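Beta-mannosidase (Trichoderma harzianum, PDB 4CVU) probably hydrolyses terminal non-reducing beta-D-mannose residues from beta-mannosides, as expected of a fungal beta-mannosidase of glycoside hydrolase family 2. Local coordinates at residues Thr368-Glu376 and Ser535-Trp543; Tyr383-Ala394 and Gln700-Ile711. All coordinates share one frame; numbering follows the deposited sequence.

Interaction 1: Thr368-Glu376 and Ser535-Trp543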
loop_
_atom_site.group_PDB
_atom_site.type_symbol
_atom_site.label_atom_id
_atom_site.label_comp_id
_atom_site.label_asym_id
_atom_site.label_seq_id
_atom_site.Cartn_x
_atom_site.Cartn_y
_atom_site.Cartn_z
ATOM N N THR A 368 25.071 14.125 -47.914
ATOM C CA THR A 368 25.313 12.717 -48.209
ATOM C C THR A 368 24.150 12.022 -48.939
ATOM O O THR A 368 22.981 12.133 -48.521
ATOM C CB THR A 368 25.619 11.937 -46.947
ATOM O OG1 THR A 368 26.587 12.654 -46.176
ATOM C CG2 THR A 368 26.145 10.529 -47.274
ATOM N N PRO A 369 24.479 11.280 -50.013
ATOM C CA PRO A 369 23.519 10.522 -50.828
ATOM C C PRO A 369 22.905 9.389 -50.034
ATOM O O PRO A 369 23.419 9.015 -48.980
ATOM C CB PRO A 369 24.372 9.930 -51.971
ATOM C CG PRO A 369 25.628 10.684 -51.956
ATOM C CD PRO A 369 25.855 11.123 -50.536
ATOM N N GLY A 370 21.808 8.872 -50.561
ATOM C CA GLY A 370 21.015 7.868 -49.899
ATOM C C GLY A 370 19.540 8.183 -50.032
ATOM O O GLY A 370 19.045 8.503 -51.116
ATOM N N ASN A 371 18.837 8.063 -48.907
ATOM C CA ASN A 371 17.417 8.345 -48.883
ATOM C C ASN A 371 17.074 9.276 -47.725
ATOM O O ASN A 371 17.630 9.187 -46.657
ATOM C CB ASN A 371 16.636 7.057 -48.706
ATOM C CG ASN A 371 16.388 6.340 -49.992
ATOM O OD1 ASN A 371 17.301 5.781 -50.583
ATOM N ND2 ASN A 371 15.122 6.354 -50.443
ATOM N N ASN A 372 16.104 10.108 -47.955
ATOM C CA ASN A 372 15.680 11.049 -46.991
ATOM C C ASN A 372 14.966 10.290 -45.929
ATOM O O ASN A 372 14.623 9.127 -46.128
ATOM C CB ASN A 372 14.674 11.981 -47.630
ATOM C CG ASN A 372 15.317 13.009 -48.495
ATOM O OD1 ASN A 372 15.767 14.031 -48.024
ATOM N ND2 ASN A 372 15.327 12.754 -49.764
ATOM N N TRP A 373 14.755 10.945 -44.808
ATOM C CA TRP A 373 13.734 10.584 -43.814
ATOM C C TRP A 373 13.452 11.857 -43.040
ATOM O O TRP A 373 14.091 12.105 -42.067
ATOM C CB TRP A 373 14.197 9.456 -42.882
ATOM C CG TRP A 373 13.142 8.893 -42.028
ATOM C CD1 TRP A 373 12.489 9.501 -41.004
ATOM C CD2 TRP A 373 12.568 7.577 -42.140
ATOM N NE1 TRP A 373 11.562 8.644 -40.462
ATOM C CE2 TRP A 373 11.579 7.463 -41.149
ATOM C CE3 TRP A 373 12.786 6.512 -42.982
ATOM C CZ2 TRP A 373 10.815 6.336 -40.992
ATOM C CZ3 TRP A 373 12.016 5.378 -42.850
ATOM C CH2 TRP A 373 11.029 5.293 -41.828
ATOM N N HIS A 374 12.513 12.656 -43.515
ATOM C CA HIS A 374 12.126 13.884 -42.864
ATOM C C HIS A 374 10.696 14.317 -43.179
ATOM O O HIS A 374 10.048 13.765 -44.014
ATOM C CB HIS A 374 13.117 15.028 -43.123
ATOM C CG HIS A 374 13.074 15.582 -44.507
ATOM N ND1 HIS A 374 13.879 15.117 -45.520
ATOM C CD2 HIS A 374 12.329 16.571 -45.041
ATOM C CE1 HIS A 374 13.628 15.791 -46.615
ATOM N NE2 HIS A 374 12.692 16.678 -46.353
ATOM N N PHE A 375 10.258 15.349 -42.485
ATOM C CA PHE A 375 8.936 15.876 -42.627
ATOM C C PHE A 375 8.982 17.306 -43.193
ATOM O O PHE A 375 9.933 18.031 -42.929
ATOM C CB PHE A 375 8.251 15.852 -41.272
ATOM C CG PHE A 375 7.852 14.481 -40.807
ATOM C CD1 PHE A 375 8.738 13.669 -40.116
ATOM C CD2 PHE A 375 6.563 14.006 -41.042
ATOM C CE1 PHE A 375 8.338 12.432 -39.687
ATOM C CE2 PHE A 375 6.165 12.769 -40.598
ATOM C CZ PHE A 375 7.048 11.978 -39.946
ATOM N N GLU A 376 7.958 17.703 -43.935
ATOM C CA GLU A 376 7.774 19.080 -44.418
ATOM C C GLU A 376 6.354 19.578 -44.140
ATOM O O GLU A 376 5.391 18.868 -44.407
ATOM C CB GLU A 376 8.024 19.159 -45.911
ATOM C CG GLU A 376 9.430 18.756 -46.312
ATOM C CD GLU A 376 9.673 18.821 -47.798
ATOM O OE1 GLU A 376 8.793 19.316 -48.548
ATOM O OE2 GLU A 376 10.750 18.352 -48.228
ATOM N N SER A 535 4.633 4.767 -44.921
ATOM C CA SER A 535 5.776 3.910 -44.929
ATOM C C SER A 535 5.305 2.554 -44.422
ATOM O O SER A 535 4.483 2.493 -43.485
ATOM C CB SER A 535 6.872 4.493 -44.020
ATOM O OG SER A 535 7.954 3.591 -43.890
ATOM N N PRO A 536 5.808 1.475 -45.032
ATOM C CA PRO A 536 5.350 0.159 -44.631
ATOM C C PRO A 536 5.799 -0.254 -43.207
ATOM O O PRO A 536 5.224 -1.175 -42.641
ATOM C CB PRO A 536 5.935 -0.767 -45.689
ATOM C CG PRO A 536 7.077 -0.020 -46.280
ATOM C CD PRO A 536 6.792 1.428 -46.125
ATOM N N CYS A 537 6.820 0.416 -42.647
ATOM C CA CYS A 537 7.164 0.222 -41.223
ATOM C C CYS A 537 7.915 1.405 -40.659
ATOM O O CYS A 537 8.389 2.284 -41.396
ATOM C CB CYS A 537 7.959 -1.054 -40.998
ATOM S SG CYS A 537 9.487 -1.088 -41.959
ATOM N N SER A 538 8.016 1.401 -39.337
ATOM C CA SER A 538 8.511 2.535 -38.556
ATOM C C SER A 538 9.947 2.903 -38.829
ATOM O O SER A 538 10.335 4.027 -38.549
ATOM C CB SER A 538 8.411 2.219 -37.076
ATOM O OG SER A 538 9.255 1.118 -36.764
ATOM N N ALA A 539 10.746 1.955 -39.309
ATOM C CA ALA A 539 12.138 2.201 -39.620
ATOM C C ALA A 539 12.577 1.389 -40.811
ATOM O O ALA A 539 12.480 0.157 -40.800
ATOM C CB ALA A 539 13.028 1.847 -38.408
ATOM N N ASN A 540 13.082 2.069 -41.828
ATOM C CA ASN A 540 13.551 1.410 -43.025
ATOM C C ASN A 540 14.490 2.316 -43.840
ATOM O O ASN A 540 14.687 3.475 -43.528
ATOM C CB ASN A 540 12.359 0.872 -43.896
ATOM C CG ASN A 540 11.412 1.957 -44.330
ATOM O OD1 ASN A 540 11.751 2.755 -45.191
ATOM N ND2 ASN A 540 10.204 2.025 -43.694
ATOM N N ASN A 541 15.082 1.754 -44.884
ATOM C CA ASN A 541 16.041 2.474 -45.719
ATOM C C ASN A 541 15.434 3.259 -46.883
ATOM O O ASN A 541 16.160 3.717 -47.783
ATOM C CB ASN A 541 17.094 1.491 -46.242
ATOM C CG ASN A 541 18.006 1.004 -45.142
ATOM O OD1 ASN A 541 18.410 1.773 -44.288
ATOM N ND2 ASN A 541 18.308 -0.268 -45.142
ATOM N N GLY A 542 14.118 3.453 -46.837
ATOM C CA GLY A 542 13.424 4.223 -47.844
ATOM C C GLY A 542 12.969 3.402 -49.027
ATOM O O GLY A 542 13.185 2.171 -49.072
ATOM N N TRP A 543 12.342 4.097 -49.980
ATOM C CA TRP A 543 11.813 3.474 -51.198
ATOM C C TRP A 543 12.622 3.836 -52.447
ATOM O O TRP A 543 13.197 4.920 -52.555
ATOM C CB TRP A 543 10.354 3.858 -51.421
ATOM C CG TRP A 543 10.009 5.308 -51.344
ATOM C CD1 TRP A 543 9.610 5.990 -50.222
ATOM C CD2 TRP A 543 9.968 6.267 -52.420
ATOM N NE1 TRP A 543 9.343 7.290 -50.534
ATOM C CE2 TRP A 543 9.543 7.486 -51.873
ATOM C CE3 TRP A 543 10.243 6.209 -53.790
ATOM C CZ2 TRP A 543 9.397 8.642 -52.652
ATOM C CZ3 TRP A 543 10.093 7.351 -54.558
ATOM C CH2 TRP A 543 9.687 8.548 -53.994
#
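Two side chains of 368-376 are turned onto the loop 535-543 by their first torsions: Trp-373 has CG anti to its own backbone N (chi1 -170°), and Asn-371 keeps CG beside the backbone N (chi1 -85°). The segment carrying them runs into strand 374-377 through a classic beta bulge, in which Trp-373 and His-374 both face Ser-354, while the loop leaves barrel strand 534-535 of the catalytic domain. Trp-373 brings the six-membered part of its indole up to the loop. Trp-373 CZ2 approaches Ser-538 O to 3.4 Å, and Trp-373 CZ3 lies 3.3 Å from Asn-540 O, contacts oblique to the ring. The amide of Asn-540 meets the indole at its edge, with the two planes 61° apart. That amide is fixed from both ends. Asn-540 ND2 donates to Ser-535 OG at 2.7 Å, in the amide plane, and Asn-540 OD1 accepts from Gly-542 N at 3.0 Å on an in-plane lone pair, which makes an Asx turn. Phe-353, edge-to-face, and Phe-591 also meet the indole.

Asn-371 supplies the hydrogen bond between the segments. Asn-371 ND2 donates a hydrogen bond to Trp-543 O at 3.2 Å; the acceptor lies near the Asn-371 amide plane, but the donor sits above the Trp-543 carbonyl plane and misses its lone pairs. The same amide also bonds Arg-557 through OD1 and Ser-355 O through ND2, so its rotation is set by three partners. Gly-542 CA lies 3.8 Å from Asn-371 ND2; a beta carbon there would clash with that nitrogen. Asn-541 O, buried without a polar partner, rests 3.4 Å from Asn-371 CG.

Interaction 2: Tyr383-Ala394 and Gln700-Ile711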
loop_
_atom_site.group_PDB
_atom_site.type_symbol
_atom_site.label_atom_id
_atom_site.label_comp_id
_atom_site.label_asym_id
_atom_site.label_seq_id
_atom_site.Cartn_x
_atom_site.Cartn_y
_atom_site.Cartn_z
ATOM N N TYR A 383 12.814 20.794 -38.131
ATOM C CA TYR A 383 13.436 19.829 -37.226
ATOM C C TYR A 383 12.361 19.281 -36.268
ATOM O O TYR A 383 11.812 20.059 -35.484
ATOM C CB TYR A 383 14.562 20.460 -36.392
ATOM C CG TYR A 383 15.469 19.385 -35.830
ATOM C CD1 TYR A 383 15.143 18.720 -34.661
ATOM C CD2 TYR A 383 16.603 18.986 -36.519
ATOM C CE1 TYR A 383 15.934 17.694 -34.167
ATOM C CE2 TYR A 383 17.401 17.963 -36.035
ATOM C CZ TYR A 383 17.055 17.310 -34.863
ATOM O OH TYR A 383 17.815 16.271 -34.366
ATOM N N ALA A 384 12.072 17.986 -36.332
ATOM C CA ALA A 384 11.054 17.397 -35.430
ATOM C C ALA A 384 11.657 17.165 -34.057
ATOM O O ALA A 384 12.814 16.761 -33.943
ATOM C CB ALA A 384 10.519 16.112 -36.006
ATOM N N LYS A 385 10.896 17.499 -33.015
ATOM C CA LYS A 385 11.389 17.394 -31.669
ATOM C C LYS A 385 10.261 16.769 -30.858
ATOM O O LYS A 385 9.160 17.266 -30.923
ATOM C CB LYS A 385 11.721 18.777 -31.134
ATOM C CG LYS A 385 12.864 19.514 -31.866
ATOM C CD LYS A 385 13.196 20.881 -31.266
ATOM C CE LYS A 385 11.964 21.789 -31.254
ATOM N NZ LYS A 385 12.222 23.198 -30.860
ATOM N N GLY A 386 10.519 15.670 -30.176
ATOM C CA GLY A 386 9.505 15.097 -29.284
ATOM C C GLY A 386 9.889 13.719 -28.794
ATOM O O GLY A 386 11.067 13.496 -28.406
ATOM N N ALA A 387 8.886 12.826 -28.760
ATOM C CA ALA A 387 9.008 11.500 -28.098
ATOM C C ALA A 387 7.963 10.498 -28.590
ATOM O O ALA A 387 7.118 10.851 -29.413
ATOM C CB ALA A 387 8.923 11.632 -26.586
ATOM N N ASN A 388 8.036 9.259 -28.087
ATOM C CA ASN A 388 7.087 8.197 -28.438
ATOM C C ASN A 388 5.980 8.105 -27.379
ATOM O O ASN A 388 6.250 7.976 -26.211
ATOM C CB ASN A 388 7.795 6.886 -28.528
ATOM C CG ASN A 388 8.713 6.814 -29.768
ATOM O OD1 ASN A 388 8.345 6.213 -30.793
ATOM N ND2 ASN A 388 9.867 7.403 -29.684
ATOM N N LEU A 389 4.758 8.211 -27.812
ATOM C CA LEU A 389 3.586 8.116 -26.939
ATOM C C LEU A 389 3.129 6.670 -26.908
ATOM O O LEU A 389 2.798 6.083 -27.948
ATOM C CB LEU A 389 2.481 8.989 -27.496
ATOM C CG LEU A 389 1.149 8.890 -26.738
ATOM C CD1 LEU A 389 1.323 9.495 -25.366
ATOM C CD2 LEU A 389 0.070 9.593 -27.538
ATOM N N ILE A 390 3.093 6.094 -25.716
ATOM C CA ILE A 390 2.548 4.763 -25.499
ATOM C C ILE A 390 1.194 4.926 -24.780
ATOM O O ILE A 390 0.868 6.021 -24.310
ATOM C CB ILE A 390 3.497 3.857 -24.693
ATOM C CG1 ILE A 390 3.687 4.392 -23.281
ATOM C CG2 ILE A 390 4.846 3.705 -25.416
ATOM C CD1 ILE A 390 3.800 3.316 -22.234
ATOM N N PRO A 391 0.384 3.875 -24.742
ATOM C CA PRO A 391 -0.920 4.057 -24.061
ATOM C C PRO A 391 -0.721 4.501 -22.618
ATOM O O PRO A 391 0.048 3.884 -21.894
ATOM C CB PRO A 391 -1.546 2.672 -24.120
ATOM C CG PRO A 391 -0.858 2.006 -25.270
ATOM C CD PRO A 391 0.532 2.519 -25.303
ATOM N N PRO A 392 -1.417 5.553 -22.193
ATOM C CA PRO A 392 -1.277 6.034 -20.771
ATOM C C PRO A 392 -1.847 5.080 -19.696
ATOM O O PRO A 392 -1.545 5.263 -18.520
ATOM C CB PRO A 392 -2.089 7.333 -20.773
ATOM C CG PRO A 392 -3.157 7.062 -21.798
ATOM C CD PRO A 392 -2.465 6.281 -22.907
ATOM N N ASP A 393 -2.621 4.058 -20.082
ATOM C CA ASP A 393 -3.283 3.205 -19.119
ATOM C C ASP A 393 -3.435 1.831 -19.744
ATOM O O ASP A 393 -3.470 1.690 -20.969
ATOM C CB ASP A 393 -4.610 3.837 -18.726
ATOM C CG ASP A 393 -5.120 3.413 -17.335
ATOM O OD1 ASP A 393 -5.700 2.290 -17.194
ATOM O OD2 ASP A 393 -4.982 4.210 -16.355
ATOM N N ALA A 394 -3.493 0.800 -18.908
ATOM C CA ALA A 394 -3.782 -0.522 -19.434
ATOM C C ALA A 394 -5.283 -0.670 -19.767
ATOM O O ALA A 394 -5.675 -1.615 -20.474
ATOM C CB ALA A 394 -3.295 -1.606 -18.478
ATOM N N GLN A 700 20.504 15.903 -40.548
ATOM C CA GLN A 700 19.597 15.250 -39.627
ATOM C C GLN A 700 18.400 16.169 -39.288
ATOM O O GLN A 700 18.595 17.317 -38.983
ATOM C CB GLN A 700 20.402 14.880 -38.382
ATOM C CG GLN A 700 19.987 13.604 -37.652
ATOM C CD GLN A 700 18.881 13.865 -36.661
ATOM O OE1 GLN A 700 18.442 14.980 -36.526
ATOM N NE2 GLN A 700 18.453 12.835 -35.951
ATOM N N LEU A 701 17.170 15.645 -39.266
ATOM C CA LEU A 701 16.004 16.501 -39.032
ATOM C C LEU A 701 14.959 15.996 -38.031
ATOM O O LEU A 701 13.771 16.343 -38.168
ATOM C CB LEU A 701 15.306 16.837 -40.347
ATOM C CG LEU A 701 16.045 17.743 -41.338
ATOM C CD1 LEU A 701 15.142 17.949 -42.567
ATOM C CD2 LEU A 701 16.395 19.079 -40.776
ATOM N N GLY A 702 15.379 15.235 -37.009
ATOM C CA GLY A 702 14.425 14.801 -36.006
ATOM C C GLY A 702 14.972 14.070 -34.812
ATOM O O GLY A 702 15.947 13.323 -34.925
ATOM N N SER A 703 14.319 14.306 -33.654
ATOM C CA SER A 703 14.617 13.627 -32.424
ATOM C C SER A 703 13.329 13.275 -31.731
ATOM O O SER A 703 12.621 14.200 -31.270
ATOM C CB SER A 703 15.397 14.539 -31.512
ATOM O OG SER A 703 15.625 13.946 -30.245
ATOM N N LEU A 704 13.039 11.975 -31.646
ATOM C CA LEU A 704 11.898 11.475 -30.834
ATOM C C LEU A 704 12.408 10.468 -29.831
ATOM O O LEU A 704 12.631 9.295 -30.150
ATOM C CB LEU A 704 10.820 10.835 -31.722
ATOM C CG LEU A 704 10.299 11.636 -32.913
ATOM C CD1 LEU A 704 9.325 10.832 -33.766
ATOM C CD2 LEU A 704 9.664 12.940 -32.496
ATOM N N TYR A 705 12.622 10.900 -28.608
ATOM C CA TYR A 705 13.153 9.977 -27.614
ATOM C C TYR A 705 12.156 8.879 -27.204
ATOM O O TYR A 705 10.917 9.031 -27.292
ATOM C CB TYR A 705 13.752 10.735 -26.424
ATOM C CG TYR A 705 12.786 11.432 -25.442
ATOM C CD1 TYR A 705 12.023 10.701 -24.549
ATOM C CD2 TYR A 705 12.704 12.825 -25.383
ATOM C CE1 TYR A 705 11.190 11.347 -23.618
ATOM C CE2 TYR A 705 11.881 13.468 -24.465
ATOM C CZ TYR A 705 11.128 12.729 -23.587
ATOM O OH TYR A 705 10.298 13.356 -22.663
ATOM N N TRP A 706 12.725 7.757 -26.779
ATOM C CA TRP A 706 11.955 6.636 -26.237
ATOM C C TRP A 706 12.050 6.716 -24.714
ATOM O O TRP A 706 13.144 6.544 -24.170
ATOM C CB TRP A 706 12.492 5.271 -26.760
ATOM C CG TRP A 706 11.543 4.229 -26.307
ATOM C CD1 TRP A 706 11.552 3.601 -25.119
ATOM C CD2 TRP A 706 10.321 3.841 -26.954
ATOM N NE1 TRP A 706 10.457 2.814 -24.976
ATOM C CE2 TRP A 706 9.676 2.936 -26.099
ATOM C CE3 TRP A 706 9.741 4.139 -28.183
ATOM C CZ2 TRP A 706 8.495 2.339 -26.419
ATOM C CZ3 TRP A 706 8.538 3.553 -28.509
ATOM C CH2 TRP A 706 7.919 2.658 -27.622
ATOM N N GLN A 707 10.971 6.967 -23.959
ATOM C CA GLN A 707 9.596 7.091 -24.384
ATOM C C GLN A 707 9.022 8.242 -23.568
ATOM O O GLN A 707 9.613 8.645 -22.556
ATOM C CB GLN A 707 8.799 5.813 -24.074
ATOM C CG GLN A 707 8.801 5.418 -22.608
ATOM C CD GLN A 707 8.405 3.979 -22.335
ATOM O OE1 GLN A 707 9.179 3.063 -22.580
ATOM N NE2 GLN A 707 7.204 3.774 -21.791
ATOM N N LEU A 708 7.917 8.816 -24.028
ATOM C CA LEU A 708 7.393 9.978 -23.353
ATOM C C LEU A 708 6.938 9.557 -21.988
ATOM O O LEU A 708 7.289 10.186 -20.987
ATOM C CB LEU A 708 6.213 10.593 -24.132
ATOM C CG LEU A 708 5.346 11.628 -23.353
ATOM C CD1 LEU A 708 6.088 12.918 -23.159
ATOM C CD2 LEU A 708 4.102 11.932 -24.117
ATOM N N ASN A 709 6.126 8.495 -21.952
ATOM C CA ASN A 709 5.217 8.297 -20.822
ATOM C C ASN A 709 5.115 6.851 -20.329
ATOM O O ASN A 709 5.538 5.926 -21.042
ATOM C CB ASN A 709 3.833 8.835 -21.189
ATOM C CG ASN A 709 3.178 8.041 -22.304
ATOM O OD1 ASN A 709 3.779 7.828 -23.357
ATOM N ND2 ASN A 709 1.942 7.595 -22.084
ATOM N N ASP A 710 4.503 6.668 -19.141
ATOM C CA ASP A 710 4.386 5.365 -18.463
ATOM C C ASP A 710 2.938 4.871 -18.412
ATOM O O ASP A 710 2.016 5.664 -18.222
ATOM C CB ASP A 710 4.856 5.411 -16.995
ATOM C CG ASP A 710 6.342 5.132 -16.824
ATOM O OD1 ASP A 710 6.897 4.270 -17.523
ATOM O OD2 ASP A 710 6.967 5.786 -15.941
ATOM N N ILE A 711 2.766 3.554 -18.549
ATOM C CA ILE A 711 1.464 2.901 -18.413
ATOM C C ILE A 711 1.149 2.452 -16.978
ATOM O O ILE A 711 -0.012 2.185 -16.649
ATOM C CB ILE A 711 1.407 1.680 -19.360
ATOM C CG1 ILE A 711 -0.004 1.356 -19.726
ATOM C CG2 ILE A 711 2.086 0.480 -18.765
ATOM C CD1 ILE A 711 -0.130 0.249 -20.773
HETATM O O HOH W 1 -2.338 1.226 -16.158
#
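Ala-387 CB sits over the centre of the Tyr-705 ring, 3.7 Å from its centroid. Close by, Asn-388 CG presses to 3.3 Å from Trp-706 CE3, amide and indole planes 46° apart. Asn-388 N and ND2 both donate to Tyr-705 O, ND2 from well above the carbonyl plane, while Arg-420 holds Asn-388 OD1. These parallel strands, 384-389 and 702-705, close the family's (beta/alpha)8 barrel, first against last. Where they start, Tyr-383 has CG anti to the backbone N (chi1 -161°), which carries one ring face over Leu-701 C and Gly-702 N; its OH makes a weak hydrogen bond to Gln-700 OE1. A leucine in place of Tyr-383 would probably leave Gly-702 without that aromatic cover and Gln-700 OE1 without its hydroxyl partner. Past the bond from Leu-708 N to Asn-388 O, the amide of Asn-709 takes over: Asn-709 OD1 accepts from Ile-390 N at 3.0 Å, and Asn-709 ND2 donates to Ile-390 O at 2.9 Å. At the far end the apolar contact of Ala-394 CB with Ile-711 CD1 widens to 4.3 Å and a water links Ala-394 N to Ile-711 O, though Ile-711 CG1 still packs 3.3 Å from Pro-391 O.

Overall arrangement
The centres of interactions 1 and 2 are about 19 Å apart, yet both reach one mixed sheet: strand 374-377 runs antiparallel to its sequence neighbour 380-389, which pairs in parallel with 702-705. They meet directly where His-374 CB packs 3.6 Å from Leu-701 CD1. Their segments alternate along the chain. Interaction 2 lies near the middle of the chain, about 5 Å from its centre, and interaction 1 about 20 Å from it. The Trp-543 side chain is about 4 Å from an N-acetylglucosamine that belongs to a glycan attached to the protein and not to a binding pocket; the side chain of Leu-701 is about 5 Å from a cadmium ion.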